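Local coordinates for uncharacterized NTF2-like protein (Mesorhizobium loti, PDB 3FH1) that is of unknown function but, with its SnoaL-like NTF2 fold, may bind a small molecule in the pocket between helices and curved sheet, at residues 38-50 with 59-71. Sequence-based numbering, arbitrary orientation.
Sequences LPELIAEECVIEN and RHAGRQACVQLWS. With EDO (1,2-ethanediol), chain D.
I48 and H60 form a hydrogen-bonded antiparallel pair, I48 N to H60 O and H60 N to I48 O both 2.9 Å, with V47–A61 and E49–R59 as the flanking non-hydrogen-bonded pairs. Where the ladder ends, G62 N donates to C46 O (2.8 Å), and G62 then N-caps the helix beginning at R63. That helix folds back over the face carrying I48 and H60. With CG1 of I48 anti to the carbonyl carbon (chi1 -68°), CD1 stands over the centre of the six-membered ring of W70, 3.4 Å from the centroid, a CH-pi contact. I42 CD1 meets the same indole at its edge, 3.6 Å from W70 CE3, while L69 CD2 lies over one face of the H60 imidazole. Such a hairpin with a helix laid against its concave side is part of the NTF2-like cone, where strand 119-127 flanks 46-49 and F26 and F30 of helix 16-31 meet W70 edge-to-face; W70 NE1 and N50 OD1 hydrogen-bond an unidentified ligand, probably from the crystallisation liquor, at a site consistent with the pocket of this fold. At the start of the helix, R63, its chain bent at chi3 (-66°), grips I42 O side-on through NE (2.9 Å) and NH2 (3.0 Å), with I42 O near the guanidinium plane, at its edge. E44 CA covers one face of that group and a 1,2-ethanediol carbon the other. An alanine here lacks both donors, and is likely to leave I42 O without these partners and the backbone at E44 without the guanidinium packed against it. On the hairpin's opposite face, which carries V47, one water donates to E49 OE2 and accepts from R59 NE.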
# COMPACT_ATOMS: atom_id res chain seq x y z
N LEU A 38 12.40 -17.79 6.20
CA LEU A 38 12.08 -16.54 6.83
C LEU A 38 13.22 -15.91 7.62
O LEU A 38 13.51 -14.73 7.42
CB LEU A 38 10.79 -16.54 7.65
CG LEU A 38 9.47 -16.61 6.93
CD1 LEU A 38 8.37 -16.97 7.96
CD2 LEU A 38 9.19 -15.28 6.15
N PRO A 39 13.87 -16.69 8.51
CA PRO A 39 14.87 -16.00 9.32
C PRO A 39 15.99 -15.30 8.58
O PRO A 39 16.37 -14.19 8.97
CB PRO A 39 15.43 -17.11 10.18
CG PRO A 39 14.36 -18.12 10.25
CD PRO A 39 13.68 -18.09 8.93
N GLU A 40 16.48 -15.90 7.50
CA GLU A 40 17.60 -15.28 6.79
C GLU A 40 17.20 -14.01 6.04
O GLU A 40 18.04 -13.17 5.70
CB GLU A 40 18.22 -16.30 5.85
CG GLU A 40 17.37 -16.62 4.65
CD GLU A 40 17.74 -17.98 4.00
OE1 GLU A 40 17.77 -19.01 4.71
OE2 GLU A 40 17.95 -17.98 2.78
N LEU A 41 15.90 -13.84 5.80
CA LEU A 41 15.40 -12.68 5.05
C LEU A 41 15.05 -11.48 5.95
O LEU A 41 14.75 -10.42 5.42
CB LEU A 41 14.12 -13.04 4.28
CG LEU A 41 14.23 -14.12 3.22
CD1 LEU A 41 12.84 -14.37 2.66
CD2 LEU A 41 15.19 -13.67 2.14
N ILE A 42 15.03 -11.67 7.29
CA ILE A 42 14.46 -10.71 8.23
C ILE A 42 15.55 -10.13 9.11
O ILE A 42 16.35 -10.87 9.67
CB ILE A 42 13.39 -11.43 9.10
CG1 ILE A 42 12.30 -11.91 8.15
CG2 ILE A 42 12.80 -10.53 10.24
CD1 ILE A 42 11.22 -12.80 8.75
N ALA A 43 15.59 -8.81 9.18
CA ALA A 43 16.52 -8.09 10.03
C ALA A 43 16.25 -8.33 11.52
O ALA A 43 15.11 -8.62 11.93
CB ALA A 43 16.46 -6.58 9.74
N GLU A 44 17.31 -8.22 12.33
CA GLU A 44 17.18 -8.42 13.77
C GLU A 44 16.11 -7.53 14.33
O GLU A 44 15.33 -7.95 15.20
CB GLU A 44 18.50 -8.10 14.48
CG GLU A 44 18.47 -8.43 15.94
CD GLU A 44 19.80 -8.06 16.64
OE1 GLU A 44 19.96 -6.91 17.09
OE2 GLU A 44 20.67 -8.94 16.73
N GLU A 45 16.05 -6.30 13.82
CA GLU A 45 15.15 -5.27 14.34
C GLU A 45 13.87 -5.13 13.52
O GLU A 45 13.09 -4.18 13.77
CB GLU A 45 15.86 -3.92 14.41
CG GLU A 45 16.07 -3.22 13.07
CD GLU A 45 17.39 -3.63 12.31
OE1 GLU A 45 17.93 -4.78 12.46
OE2 GLU A 45 17.86 -2.77 11.52
N CYS A 46 13.59 -6.08 12.62
CA CYS A 46 12.40 -5.99 11.72
C CYS A 46 11.10 -5.67 12.49
O CYS A 46 10.91 -6.20 13.56
CB CYS A 46 12.21 -7.28 10.98
SG CYS A 46 11.01 -7.19 9.63
N VAL A 47 10.25 -4.81 11.92
CA VAL A 47 8.96 -4.51 12.48
C VAL A 47 7.87 -4.83 11.44
O VAL A 47 7.99 -4.41 10.29
CB VAL A 47 8.85 -3.03 12.86
CG1 VAL A 47 7.43 -2.61 13.30
CG2 VAL A 47 9.84 -2.74 14.00
N ILE A 48 6.82 -5.51 11.87
CA ILE A 48 5.62 -5.68 11.07
C ILE A 48 4.52 -4.78 11.72
O ILE A 48 4.31 -4.81 12.94
CB ILE A 48 5.15 -7.13 11.09
CG1 ILE A 48 6.15 -8.00 10.35
CG2 ILE A 48 3.73 -7.27 10.45
CD1 ILE A 48 5.86 -9.53 10.57
N GLU A 49 3.82 -4.02 10.88
CA GLU A 49 2.61 -3.31 11.30
C GLU A 49 1.52 -4.11 10.63
O GLU A 49 1.32 -4.03 9.42
CB GLU A 49 2.64 -1.86 10.89
CG GLU A 49 3.75 -1.09 11.61
CD GLU A 49 3.73 0.39 11.38
OE1 GLU A 49 2.92 0.90 10.57
OE2 GLU A 49 4.60 1.06 12.02
N ASN A 50 0.85 -4.98 11.38
CA ASN A 50 -0.09 -5.91 10.76
C ASN A 50 -1.40 -5.21 10.36
O ASN A 50 -1.71 -4.10 10.77
CB ASN A 50 -0.37 -7.12 11.68
CG ASN A 50 -0.86 -8.42 10.92
OD1 ASN A 50 -0.84 -8.54 9.68
ND2 ASN A 50 -1.29 -9.40 11.71
N ARG A 59 1.50 -4.38 16.19
CA ARG A 59 2.89 -4.23 15.84
C ARG A 59 3.63 -5.45 16.35
O ARG A 59 3.33 -5.93 17.43
CB ARG A 59 3.43 -2.93 16.46
CG ARG A 59 4.78 -2.52 16.05
CD ARG A 59 5.14 -1.20 16.73
NE ARG A 59 6.44 -0.66 16.31
CZ ARG A 59 7.59 -0.96 16.87
NH1 ARG A 59 7.65 -1.76 17.93
NH2 ARG A 59 8.70 -0.41 16.39
N HIS A 60 4.57 -5.95 15.56
CA HIS A 60 5.41 -7.11 15.94
C HIS A 60 6.81 -6.62 15.72
O HIS A 60 7.12 -6.08 14.65
CB HIS A 60 5.09 -8.35 15.10
CG HIS A 60 3.66 -8.75 15.17
ND1 HIS A 60 3.21 -9.74 16.01
CD2 HIS A 60 2.58 -8.22 14.57
CE1 HIS A 60 1.89 -9.80 15.91
NE2 HIS A 60 1.49 -8.89 15.06
N ALA A 61 7.68 -6.82 16.68
CA ALA A 61 9.04 -6.28 16.60
C ALA A 61 10.08 -7.32 16.91
O ALA A 61 9.98 -8.05 17.90
CB ALA A 61 9.19 -5.11 17.56
N GLY A 62 11.15 -7.30 16.12
CA GLY A 62 12.24 -8.23 16.28
C GLY A 62 12.08 -9.44 15.40
O GLY A 62 10.97 -9.89 15.11
N ARG A 63 13.20 -10.01 14.99
CA ARG A 63 13.18 -11.15 14.09
C ARG A 63 12.29 -12.30 14.60
O ARG A 63 11.53 -12.88 13.84
CB ARG A 63 14.58 -11.67 13.82
CG ARG A 63 14.59 -12.90 12.91
CD ARG A 63 15.99 -13.46 12.70
NE ARG A 63 16.84 -12.56 11.98
CZ ARG A 63 17.94 -11.98 12.45
NH1 ARG A 63 18.47 -12.23 13.64
NH2 ARG A 63 18.58 -11.15 11.65
N GLN A 64 12.38 -12.61 15.90
CA GLN A 64 11.65 -13.75 16.42
C GLN A 64 10.14 -13.60 16.22
O GLN A 64 9.44 -14.52 15.75
CB GLN A 64 11.98 -13.94 17.89
CG GLN A 64 11.31 -15.11 18.53
CD GLN A 64 11.62 -15.20 20.01
OE1 GLN A 64 11.25 -14.31 20.81
NE2 GLN A 64 12.26 -16.27 20.40
N ALA A 65 9.61 -12.45 16.66
CA ALA A 65 8.17 -12.14 16.54
C ALA A 65 7.72 -12.16 15.08
O ALA A 65 6.62 -12.62 14.77
CB ALA A 65 7.86 -10.79 17.17
N CYS A 66 8.56 -11.60 14.21
CA CYS A 66 8.20 -11.50 12.79
C CYS A 66 8.21 -12.89 12.16
O CYS A 66 7.27 -13.24 11.46
CB CYS A 66 9.12 -10.56 12.05
SG CYS A 66 8.94 -8.86 12.62
N VAL A 67 9.24 -13.69 12.42
CA VAL A 67 9.26 -15.11 11.97
C VAL A 67 8.06 -15.88 12.50
O VAL A 67 7.38 -16.60 11.74
CB VAL A 67 10.59 -15.86 12.34
CG1 VAL A 67 10.42 -17.39 12.05
CG2 VAL A 67 11.80 -15.21 11.54
N GLN A 68 7.74 -15.71 13.78
CA GLN A 68 6.65 -16.49 14.35
C GLN A 68 5.33 -16.15 13.64
O GLN A 68 4.55 -17.07 13.34
CB GLN A 68 6.51 -16.23 15.84
CG GLN A 68 5.49 -17.11 16.54
CD GLN A 68 5.61 -16.97 18.07
OE1 GLN A 68 6.72 -17.00 18.64
NE2 GLN A 68 4.47 -16.78 18.73
N LEU A 69 5.07 -14.87 13.41
CA LEU A 69 3.82 -14.44 12.82
C LEU A 69 3.71 -14.93 11.39
O LEU A 69 2.74 -15.56 11.01
CB LEU A 69 3.63 -12.94 12.88
CG LEU A 69 2.35 -12.35 12.20
CD1 LEU A 69 1.14 -12.75 12.93
CD2 LEU A 69 2.41 -10.84 12.06
N TRP A 70 4.71 -14.63 10.59
CA TRP A 70 4.67 -15.06 9.21
C TRP A 70 4.65 -16.59 9.04
O TRP A 70 4.01 -17.11 8.12
CB TRP A 70 5.81 -14.44 8.45
CG TRP A 70 5.53 -13.04 8.02
CD1 TRP A 70 4.34 -12.54 7.56
CD2 TRP A 70 6.47 -11.96 7.92
NE1 TRP A 70 4.50 -11.22 7.17
CE2 TRP A 70 5.80 -10.88 7.34
CE3 TRP A 70 7.84 -11.84 8.22
CZ2 TRP A 70 6.44 -9.67 7.12
CZ3 TRP A 70 8.45 -10.66 8.01
CH2 TRP A 70 7.75 -9.57 7.46
N SER A 71 5.35 -17.32 9.90
CA SER A 71 5.36 -18.80 9.86
C SER A 71 3.96 -19.37 10.10
O SER A 71 3.53 -20.34 9.46
CB SER A 71 6.34 -19.36 10.90
OG SER A 71 7.67 -18.97 10.60
C1 EDO D . 19.52 -13.95 10.22
O1 EDO D . 19.07 -13.13 9.10
C2 EDO D . 20.83 -14.64 9.89
O2 EDO D . 20.76 -15.27 8.59
O HOH W 1 6.32 0.80 13.85